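Local coordinates for protein (triosephosphate isomerase) (Thermotoga maritima, PDB 1B9B), which catalyses the interconversion of dihydroxyacetone phosphate and glyceraldehyde 3-phosphate, the triosephosphate isomerase step of glycolysis, in a thermophilic bacterium, at residues B[27-32]-B[54-60]; B[11-17]-B[41-47]; B[127-131]-B[143-148]. Residues are numbered along the deposited sequence.

Overall arrangement
From the N terminus, the chain leaves strand 6-10 into 11-17, runs through helix 17-30 and strand 38-42, and meets itself at 41-47, closing interaction 2. Interaction 1 opens inside that loop, at 27-32, and closes beyond it at 54-60, so the two cross. They also touch, Ile60 CG2 lying 3.7 Å from Val41 CG1, although their centres are 17 Å apart. Together they tie the first two beta-alpha units of the TIM barrel. Interaction 3 follows in series, closing an 11-residue excursion that includes helix 132-136, between strand 123-128 and helix 140-152. It lies across the chain's centre from both, with its nearest atoms about 9 Å from interaction 2 and about 18 Å from interaction 1.

Interaction 1 (B[27-32]-B[54-60]); sequences LVNELH and ILSGRNI
Val28, Ile60 and Asn59 bury the most surface where the end of helix 17-30 meets the turn after helix 48-55. Val28 is still helical; its CA lies 6.7 Å from that of Arg58, and further along His32 CA is 7.0 Å from Asn59 CA. With chi1 t, Val28 places CG2 3.7 Å from Ile54 CG2 and 3.8 Å from Leu55 CD1, while its CG1 comes to 3.1 Å from Arg58 NH1, at the edge of the guanidinium. A type II beta turn from Leu55 to Arg58, closed by Arg58 N to Leu55 O at 2.6 Å, has Gly57 at phi 106°, psi -19°, and redirects the chain toward Ile60. There the m, t rotamer brings CD1 to 3.6 Å from Leu27 CB and 4.3 Å from Leu31 CD2. Leu31, the first residue off the helix, centres an inverse gamma turn (phi -92°, psi 63°), and Asn59, chi1 p, donates ND2 to Leu31 O at 2.6 Å. This joins neighbouring outer helices of the TIM barrel, with Leu55 and Ile60 also reaching Val41 of strand 38-42. The chemistry is thus mainly apolar, with one side-chain amide satisfying a carbonyl where the helix ends.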
loop_
_atom_site.group_PDB
_atom_site.type_symbol
_atom_site.label_atom_id
_atom_site.label_comp_id
_atom_site.label_asym_id
_atom_site.label_seq_id
_atom_site.Cartn_x
_atom_site.Cartn_y
_atom_site.Cartn_z
ATOM N N LEU B 27 -27.643 -14.899 -31.085
ATOM C CA LEU B 27 -28.179 -13.574 -30.862
ATOM C C LEU B 27 -28.334 -12.761 -32.135
ATOM O O LEU B 27 -29.389 -12.187 -32.371
ATOM C CB LEU B 27 -27.289 -12.824 -29.874
ATOM C CG LEU B 27 -27.476 -13.229 -28.414
ATOM C CD1 LEU B 27 -27.592 -14.737 -28.309
ATOM C CD2 LEU B 27 -26.326 -12.708 -27.586
ATOM N N VAL B 28 -27.296 -12.708 -32.961
ATOM C CA VAL B 28 -27.379 -11.912 -34.183
ATOM C C VAL B 28 -28.714 -12.088 -34.896
ATOM O O VAL B 28 -29.195 -11.170 -35.559
ATOM C CB VAL B 28 -26.241 -12.251 -35.173
ATOM C CG1 VAL B 28 -26.383 -11.409 -36.427
ATOM C CG2 VAL B 28 -24.890 -11.994 -34.526
ATOM N N ASN B 29 -29.317 -13.264 -34.740
ATOM C CA ASN B 29 -30.599 -13.563 -35.375
ATOM C C ASN B 29 -31.814 -13.362 -34.461
ATOM O O ASN B 29 -32.845 -12.852 -34.909
ATOM C CB ASN B 29 -30.575 -14.991 -35.927
ATOM C CG ASN B 29 -29.666 -15.131 -37.137
ATOM O OD1 ASN B 29 -29.989 -14.662 -38.230
ATOM N ND2 ASN B 29 -28.516 -15.766 -36.945
ATOM N N GLU B 30 -31.697 -13.757 -33.192
ATOM C CA GLU B 30 -32.789 -13.586 -32.226
ATOM C C GLU B 30 -33.176 -12.107 -32.138
ATOM O O GLU B 30 -34.317 -11.736 -32.404
ATOM C CB GLU B 30 -32.368 -14.073 -30.835
ATOM C CG GLU B 30 -32.050 -15.554 -30.750
ATOM C CD GLU B 30 -33.276 -16.415 -30.918
ATOM O OE1 GLU B 30 -33.957 -16.262 -31.950
ATOM O OE2 GLU B 30 -33.561 -17.243 -30.024
ATOM N N LEU B 31 -32.218 -11.267 -31.762
ATOM C CA LEU B 31 -32.455 -9.833 -31.646
ATOM C C LEU B 31 -32.101 -9.165 -32.967
ATOM O O LEU B 31 -31.207 -8.329 -33.019
ATOM C CB LEU B 31 -31.589 -9.237 -30.528
ATOM C CG LEU B 31 -31.564 -9.878 -29.135
ATOM C CD1 LEU B 31 -32.949 -10.395 -28.794
ATOM C CD2 LEU B 31 -30.555 -11.009 -29.091
ATOM N N HIS B 32 -32.811 -9.524 -34.030
ATOM C CA HIS B 32 -32.528 -8.972 -35.350
ATOM C C HIS B 32 -33.239 -7.666 -35.677
ATOM O O HIS B 32 -32.645 -6.765 -36.267
ATOM C CB HIS B 32 -32.845 -10.016 -36.430
ATOM C CG HIS B 32 -32.548 -9.557 -37.825
ATOM N ND1 HIS B 32 -33.367 -8.686 -38.514
ATOM C CD2 HIS B 32 -31.514 -9.833 -38.655
ATOM C CE1 HIS B 32 -32.850 -8.448 -39.707
ATOM N NE2 HIS B 32 -31.725 -9.131 -39.817
ATOM N N ILE B 54 -18.592 -11.767 -36.564
ATOM C CA ILE B 54 -19.968 -12.243 -36.463
ATOM C C ILE B 54 -20.913 -11.054 -36.248
ATOM O O ILE B 54 -22.135 -11.204 -36.272
ATOM C CB ILE B 54 -20.143 -13.221 -35.279
ATOM C CG1 ILE B 54 -19.257 -14.444 -35.482
ATOM C CG2 ILE B 54 -21.601 -13.653 -35.158
ATOM C CD1 ILE B 54 -19.378 -15.469 -34.369
ATOM N N LEU B 55 -20.346 -9.869 -36.040
ATOM C CA LEU B 55 -21.153 -8.678 -35.815
ATOM C C LEU B 55 -21.022 -7.628 -36.910
ATOM O O LEU B 55 -21.869 -6.747 -37.029
ATOM C CB LEU B 55 -20.792 -8.059 -34.464
ATOM C CG LEU B 55 -21.605 -8.521 -33.256
ATOM C CD1 LEU B 55 -21.871 -10.003 -33.338
ATOM C CD2 LEU B 55 -20.858 -8.173 -31.989
ATOM N N SER B 56 -19.964 -7.725 -37.708
ATOM C CA SER B 56 -19.722 -6.767 -38.785
ATOM C C SER B 56 -20.949 -6.517 -39.647
ATOM O O SER B 56 -21.233 -7.280 -40.567
ATOM C CB SER B 56 -18.578 -7.247 -39.683
ATOM O OG SER B 56 -17.355 -7.318 -38.967
ATOM N N GLY B 57 -21.668 -5.438 -39.352
ATOM C CA GLY B 57 -22.852 -5.109 -40.123
ATOM C C GLY B 57 -24.150 -5.380 -39.391
ATOM O O GLY B 57 -25.195 -4.847 -39.757
ATOM N N ARG B 58 -24.089 -6.212 -38.355
ATOM C CA ARG B 58 -25.271 -6.541 -37.577
ATOM C C ARG B 58 -25.599 -5.408 -36.620
ATOM O O ARG B 58 -24.921 -4.381 -36.607
ATOM C CB ARG B 58 -25.037 -7.835 -36.810
ATOM C CG ARG B 58 -24.572 -8.946 -37.715
ATOM C CD ARG B 58 -25.567 -9.167 -38.846
ATOM N NE ARG B 58 -24.965 -9.869 -39.979
ATOM C CZ ARG B 58 -24.359 -11.054 -39.904
ATOM N NH1 ARG B 58 -24.268 -11.690 -38.744
ATOM N NH2 ARG B 58 -23.837 -11.606 -40.996
ATOM N N ASN B 59 -26.639 -5.597 -35.815
ATOM C CA ASN B 59 -27.075 -4.573 -34.871
ATOM C C ASN B 59 -26.347 -4.585 -33.529
ATOM O O ASN B 59 -26.007 -3.524 -33.004
ATOM C CB ASN B 59 -28.582 -4.696 -34.643
ATOM C CG ASN B 59 -28.998 -6.105 -34.275
ATOM O OD1 ASN B 59 -28.789 -7.045 -35.047
ATOM N ND2 ASN B 59 -29.588 -6.262 -33.093
ATOM N N ILE B 60 -26.113 -5.770 -32.968
ATOM C CA ILE B 60 -25.424 -5.875 -31.685
ATOM C C ILE B 60 -24.017 -5.271 -31.756
ATOM O O ILE B 60 -23.319 -5.423 -32.762
ATOM C CB ILE B 60 -25.348 -7.333 -31.225
ATOM C CG1 ILE B 60 -26.763 -7.914 -31.202
ATOM C CG2 ILE B 60 -24.692 -7.418 -29.849
ATOM C CD1 ILE B 60 -26.882 -9.266 -30.515
#

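Interaction 2 (B[11-17]-B[41-47]); sequences WKMHKTI and VCPPFTA
A proline lies over the face of an indole: Pro43 CB sits 3.7 Å from the centroid of the six-membered ring of Trp11, 28° off its normal, a CH-pi contact. Trp11 (chi1 m, chi2 10°) faces the strand end, its CA 5.7 Å from Pro43 CA. Its ring also has CZ2 4.2 Å from Val41 CB and CE3 4.0 Å from Pro44 CD, and its backbone N makes a weak hydrogen bond to Cys42 O at 3.4 Å. Met13 centres an inverse gamma turn, while His14 ND1 donates to Trp11 O at 2.9 Å. Lys12 O and Pro44 CG meet at 3.4 Å. These are the loops following the first two strands of the TIM barrel, at the C-terminal strand ends, where this fold places its active site. Lys12 points CB away from 41-47; its NZ forms a salt bridge with Glu98, and its side chain lies about 5 Å from a bound sulfate, probably from the crystallisation liquor. Lys12 probably corresponds to the active-site lysine of this family. Farther on, Thr16 occupies the N-cap position of helix 17-30, and Ile17 (m, t) packs CG1 3.9 Å from Ala47 CB, with their CA atoms 5.0 Å apart; Ala47 N bonds back to Pro44 O at 2.9 Å. A second subunit borders this side: Met13 packs on its Phe75, and Ile17 N donates to Glu86 OE1 of that subunit.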
loop_
_atom_site.group_PDB
_atom_site.type_symbol
_atom_site.label_atom_id
_atom_site.label_comp_id
_atom_site.label_asym_id
_atom_site.label_seq_id
_atom_site.Cartn_x
_atom_site.Cartn_y
_atom_site.Cartn_z
ATOM N N TRP B 11 -19.429 -10.441 -19.928
ATOM C CA TRP B 11 -19.170 -11.875 -19.795
ATOM C C TRP B 11 -18.153 -12.169 -18.703
ATOM O O TRP B 11 -18.242 -13.191 -18.023
ATOM C CB TRP B 11 -18.652 -12.475 -21.107
ATOM C CG TRP B 11 -19.590 -12.399 -22.280
ATOM C CD1 TRP B 11 -20.756 -11.690 -22.362
ATOM C CD2 TRP B 11 -19.363 -12.944 -23.584
ATOM N NE1 TRP B 11 -21.260 -11.747 -23.641
ATOM C CE2 TRP B 11 -20.423 -12.509 -24.411
ATOM C CE3 TRP B 11 -18.362 -13.752 -24.136
ATOM C CZ2 TRP B 11 -20.507 -12.857 -25.768
ATOM C CZ3 TRP B 11 -18.447 -14.099 -25.486
ATOM C CH2 TRP B 11 -19.512 -13.647 -26.284
ATOM N N LYS B 12 -17.199 -11.256 -18.536
ATOM C CA LYS B 12 -16.122 -11.402 -17.561
ATOM C C LYS B 12 -15.205 -12.503 -18.075
ATOM O O LYS B 12 -15.097 -12.687 -19.286
ATOM C CB LYS B 12 -16.664 -11.743 -16.171
ATOM C CG LYS B 12 -17.603 -10.679 -15.630
ATOM C CD LYS B 12 -17.785 -10.776 -14.126
ATOM C CE LYS B 12 -18.666 -9.640 -13.645
ATOM N NZ LYS B 12 -18.923 -9.697 -12.187
ATOM N N MET B 13 -14.551 -13.236 -17.179
ATOM C CA MET B 13 -13.637 -14.296 -17.608
ATOM C C MET B 13 -14.383 -15.615 -17.799
ATOM O O MET B 13 -14.286 -16.507 -16.949
ATOM C CB MET B 13 -12.531 -14.458 -16.564
ATOM C CG MET B 13 -11.493 -15.486 -16.921
ATOM S SD MET B 13 -10.026 -15.325 -15.918
ATOM C CE MET B 13 -10.653 -15.859 -14.360
ATOM N N HIS B 14 -15.103 -15.760 -18.918
ATOM C CA HIS B 14 -15.897 -16.970 -19.115
ATOM C C HIS B 14 -15.945 -17.768 -20.413
ATOM O O HIS B 14 -16.053 -18.996 -20.361
ATOM C CB HIS B 14 -17.340 -16.694 -18.678
ATOM C CG HIS B 14 -17.524 -16.699 -17.191
ATOM N ND1 HIS B 14 -17.918 -15.583 -16.483
ATOM C CD2 HIS B 14 -17.334 -17.678 -16.275
ATOM C CE1 HIS B 14 -17.962 -15.875 -15.194
ATOM N NE2 HIS B 14 -17.612 -17.140 -15.042
ATOM N N LYS B 15 -15.868 -17.139 -21.574
ATOM C CA LYS B 15 -15.974 -17.968 -22.770
ATOM C C LYS B 15 -14.758 -18.130 -23.676
ATOM O O LYS B 15 -13.865 -17.287 -23.707
ATOM C CB LYS B 15 -17.190 -17.516 -23.586
ATOM C CG LYS B 15 -18.480 -17.557 -22.766
ATOM C CD LYS B 15 -19.741 -17.486 -23.617
ATOM C CE LYS B 15 -20.982 -17.529 -22.731
ATOM N NZ LYS B 15 -20.901 -18.612 -21.695
ATOM N N THR B 16 -14.743 -19.244 -24.403
ATOM C CA THR B 16 -13.677 -19.571 -25.347
ATOM C C THR B 16 -14.168 -19.193 -26.734
ATOM O O THR B 16 -15.373 -19.125 -26.963
ATOM C CB THR B 16 -13.379 -21.065 -25.350
ATOM O OG1 THR B 16 -14.585 -21.780 -25.646
ATOM C CG2 THR B 16 -12.850 -21.507 -23.997
ATOM N N ILE B 17 -13.244 -18.963 -27.660
ATOM C CA ILE B 17 -13.621 -18.569 -29.012
ATOM C C ILE B 17 -14.765 -19.395 -29.597
ATOM O O ILE B 17 -15.574 -18.884 -30.368
ATOM C CB ILE B 17 -12.423 -18.643 -29.969
ATOM C CG1 ILE B 17 -11.305 -17.728 -29.468
ATOM C CG2 ILE B 17 -12.856 -18.230 -31.373
ATOM C CD1 ILE B 17 -10.180 -17.517 -30.470
ATOM N N VAL B 41 -22.277 -6.602 -26.241
ATOM C CA VAL B 41 -21.684 -7.833 -25.745
ATOM C C VAL B 41 -20.208 -7.546 -25.474
ATOM O O VAL B 41 -19.546 -6.871 -26.271
ATOM C CB VAL B 41 -21.826 -8.962 -26.781
ATOM C CG1 VAL B 41 -23.298 -9.287 -26.990
ATOM C CG2 VAL B 41 -21.201 -8.537 -28.094
ATOM N N CYS B 42 -19.698 -8.041 -24.349
ATOM C CA CYS B 42 -18.304 -7.809 -23.984
ATOM C C CYS B 42 -17.523 -9.084 -23.692
ATOM O O CYS B 42 -17.394 -9.501 -22.536
ATOM C CB CYS B 42 -18.229 -6.884 -22.770
ATOM S SG CYS B 42 -18.986 -5.282 -23.044
ATOM N N PRO B 43 -16.991 -9.723 -24.742
ATOM C CA PRO B 43 -16.215 -10.958 -24.590
ATOM C C PRO B 43 -14.768 -10.673 -24.179
ATOM O O PRO B 43 -14.316 -9.533 -24.259
ATOM C CB PRO B 43 -16.309 -11.590 -25.975
ATOM C CG PRO B 43 -16.353 -10.395 -26.877
ATOM C CD PRO B 43 -17.292 -9.459 -26.163
ATOM N N PRO B 44 -14.033 -11.704 -23.714
ATOM C CA PRO B 44 -12.632 -11.549 -23.300
ATOM C C PRO B 44 -11.772 -11.204 -24.511
ATOM O O PRO B 44 -12.103 -11.582 -25.631
ATOM C CB PRO B 44 -12.285 -12.920 -22.735
ATOM C CG PRO B 44 -13.595 -13.414 -22.216
ATOM C CD PRO B 44 -14.548 -13.026 -23.316
ATOM N N PHE B 45 -10.675 -10.487 -24.292
ATOM C CA PHE B 45 -9.783 -10.099 -25.389
ATOM C C PHE B 45 -9.527 -11.234 -26.379
ATOM O O PHE B 45 -9.689 -11.067 -27.590
ATOM C CB PHE B 45 -8.431 -9.634 -24.846
ATOM C CG PHE B 45 -8.502 -8.411 -24.001
ATOM C CD1 PHE B 45 -9.007 -7.220 -24.521
ATOM C CD2 PHE B 45 -8.035 -8.434 -22.695
ATOM C CE1 PHE B 45 -9.042 -6.065 -23.750
ATOM C CE2 PHE B 45 -8.065 -7.289 -21.915
ATOM C CZ PHE B 45 -8.569 -6.100 -22.444
ATOM N N THR B 46 -9.106 -12.381 -25.851
ATOM C CA THR B 46 -8.803 -13.548 -26.666
ATOM C C THR B 46 -9.836 -13.777 -27.758
ATOM O O THR B 46 -9.481 -14.072 -28.899
ATOM C CB THR B 46 -8.721 -14.822 -25.802
ATOM O OG1 THR B 46 -9.980 -15.049 -25.153
ATOM C CG2 THR B 46 -7.620 -14.689 -24.761
ATOM N N ALA B 47 -11.110 -13.611 -27.410
ATOM C CA ALA B 47 -12.204 -13.840 -28.350
ATOM C C ALA B 47 -12.927 -12.620 -28.919
ATOM O O ALA B 47 -14.136 -12.667 -29.112
ATOM C CB ALA B 47 -13.219 -14.760 -27.708
#

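Interaction 3 (B[127-131]-B[143-148]); sequences CVGET and VVEKQV
Strand 123-128 of the TIM barrel runs into a loop that packs against helix 140-152, which lies outside the barrel wall. At Cys127, still extended (phi -99°, psi 136°), CB points away from the helix. Val128 turns the other way and buries the most surface here: its CA is 5.9 Å from Val144 CA and 3.2 Å from Gln147 OE1, and with chi1 m its CG1 reaches Val148 CG2 at 4.1 Å and its CG2 reaches Val144 CG1 at 4.5 Å. The strand ends there, and Gly129 (phi 170°, psi 149°) keeps the backbone extended while presenting no side chain. Its O lies 3.7 Å from Val143 CG1. Glu130 CA is 6.1 Å from Val143 CA, and Glu130 CB lies 4.4 Å from Val143 CG1; with chi1 p its carboxylate turns to Tyr167, Trp171 and Arg135. Thr131 then takes the N-cap position before helix 132-136. Across this span helix 140-152 is regular, with Gln147 N to Val143 O at 3.2 Å and Val148 N to Val144 O at 2.9 Å. The one hydrogen bond between the segments is accepted by Gln147 (m, t, chi3 -50°): Gly129 N donates to Gln147 OE1 at 2.9 Å, with an N-H...O angle of 157°.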
loop_
_atom_site.group_PDB
_atom_site.type_symbol
_atom_site.label_atom_id
_atom_site.label_comp_id
_atom_site.label_asym_id
_atom_site.label_seq_id
_atom_site.Cartn_x
_atom_site.Cartn_y
_atom_site.Cartn_z
ATOM N N CYS B 127 -17.770 2.535 -14.023
ATOM C CA CYS B 127 -18.490 1.849 -12.970
ATOM C C CYS B 127 -18.183 2.512 -11.635
ATOM O O CYS B 127 -17.032 2.834 -11.350
ATOM C CB CYS B 127 -18.073 0.372 -12.918
ATOM S SG CYS B 127 -18.180 -0.555 -14.485
ATOM N N VAL B 128 -19.225 2.719 -10.830
ATOM C CA VAL B 128 -19.108 3.327 -9.505
ATOM C C VAL B 128 -19.996 2.497 -8.594
ATOM O O VAL B 128 -20.921 1.856 -9.075
ATOM C CB VAL B 128 -19.626 4.791 -9.489
ATOM C CG1 VAL B 128 -18.748 5.674 -10.356
ATOM C CG2 VAL B 128 -21.067 4.836 -9.981
ATOM N N GLY B 129 -19.728 2.505 -7.292
ATOM C CA GLY B 129 -20.541 1.734 -6.371
ATOM C C GLY B 129 -19.952 1.663 -4.975
ATOM O O GLY B 129 -18.734 1.683 -4.807
ATOM N N GLU B 130 -20.810 1.569 -3.963
ATOM C CA GLU B 130 -20.339 1.500 -2.583
ATOM C C GLU B 130 -20.165 0.074 -2.070
ATOM O O GLU B 130 -20.512 -0.895 -2.729
ATOM C CB GLU B 130 -21.294 2.249 -1.640
ATOM C CG GLU B 130 -22.563 1.492 -1.286
ATOM C CD GLU B 130 -23.637 1.601 -2.348
ATOM O OE1 GLU B 130 -23.293 1.800 -3.535
ATOM O OE2 GLU B 130 -24.830 1.473 -1.995
ATOM N N THR B 131 -19.612 -0.028 -0.875
ATOM C CA THR B 131 -19.387 -1.300 -0.224
ATOM C C THR B 131 -20.431 -1.404 0.873
ATOM O O THR B 131 -21.050 -0.407 1.243
ATOM C CB THR B 131 -17.970 -1.343 0.382
ATOM O OG1 THR B 131 -17.044 -1.747 -0.629
ATOM C CG2 THR B 131 -17.891 -2.304 1.537
ATOM N N VAL B 143 -19.053 8.232 -1.684
ATOM C CA VAL B 143 -18.226 7.255 -2.376
ATOM C C VAL B 143 -18.544 7.414 -3.856
ATOM O O VAL B 143 -17.647 7.495 -4.687
ATOM C CB VAL B 143 -18.527 5.800 -1.936
ATOM C CG1 VAL B 143 -17.991 4.827 -2.966
ATOM C CG2 VAL B 143 -17.883 5.517 -0.590
ATOM N N VAL B 144 -19.825 7.481 -4.185
ATOM C CA VAL B 144 -20.202 7.642 -5.581
ATOM C C VAL B 144 -19.740 8.985 -6.145
ATOM O O VAL B 144 -19.198 9.035 -7.255
ATOM C CB VAL B 144 -21.734 7.487 -5.781
ATOM C CG1 VAL B 144 -22.154 8.069 -7.114
ATOM C CG2 VAL B 144 -22.095 6.023 -5.752
ATOM N N GLU B 145 -19.941 10.063 -5.385
ATOM C CA GLU B 145 -19.532 11.385 -5.853
ATOM C C GLU B 145 -18.030 11.447 -6.119
ATOM O O GLU B 145 -17.593 11.957 -7.154
ATOM C CB GLU B 145 -19.914 12.469 -4.846
ATOM C CG GLU B 145 -19.490 13.853 -5.292
ATOM C CD GLU B 145 -20.015 14.946 -4.403
ATOM O OE1 GLU B 145 -20.977 14.688 -3.655
ATOM O OE2 GLU B 145 -19.479 16.074 -4.458
ATOM N N LYS B 146 -17.237 10.932 -5.189
ATOM C CA LYS B 146 -15.800 10.934 -5.379
ATOM C C LYS B 146 -15.431 10.239 -6.687
ATOM O O LYS B 146 -14.634 10.757 -7.472
ATOM C CB LYS B 146 -15.098 10.226 -4.224
ATOM C CG LYS B 146 -13.632 9.998 -4.510
ATOM C CD LYS B 146 -12.924 9.314 -3.370
ATOM C CE LYS B 146 -11.535 8.863 -3.797
ATOM N NZ LYS B 146 -10.755 9.972 -4.415
ATOM N N GLN B 147 -16.022 9.068 -6.921
ATOM C CA GLN B 147 -15.737 8.296 -8.126
ATOM C C GLN B 147 -16.218 8.979 -9.390
ATOM O O GLN B 147 -15.592 8.848 -10.442
ATOM C CB GLN B 147 -16.354 6.899 -8.024
ATOM C CG GLN B 147 -15.968 6.167 -6.745
ATOM C CD GLN B 147 -16.459 4.729 -6.694
ATOM O OE1 GLN B 147 -17.632 4.452 -6.933
ATOM N NE2 GLN B 147 -15.560 3.807 -6.366
ATOM N N VAL B 148 -17.325 9.710 -9.304
ATOM C CA VAL B 148 -17.831 10.389 -10.491
ATOM C C VAL B 148 -16.987 11.624 -10.797
ATOM O O VAL B 148 -16.618 11.874 -11.953
ATOM C CB VAL B 148 -19.303 10.790 -10.327
ATOM C CG1 VAL B 148 -19.789 11.513 -11.575
ATOM C CG2 VAL B 148 -20.137 9.550 -10.103
#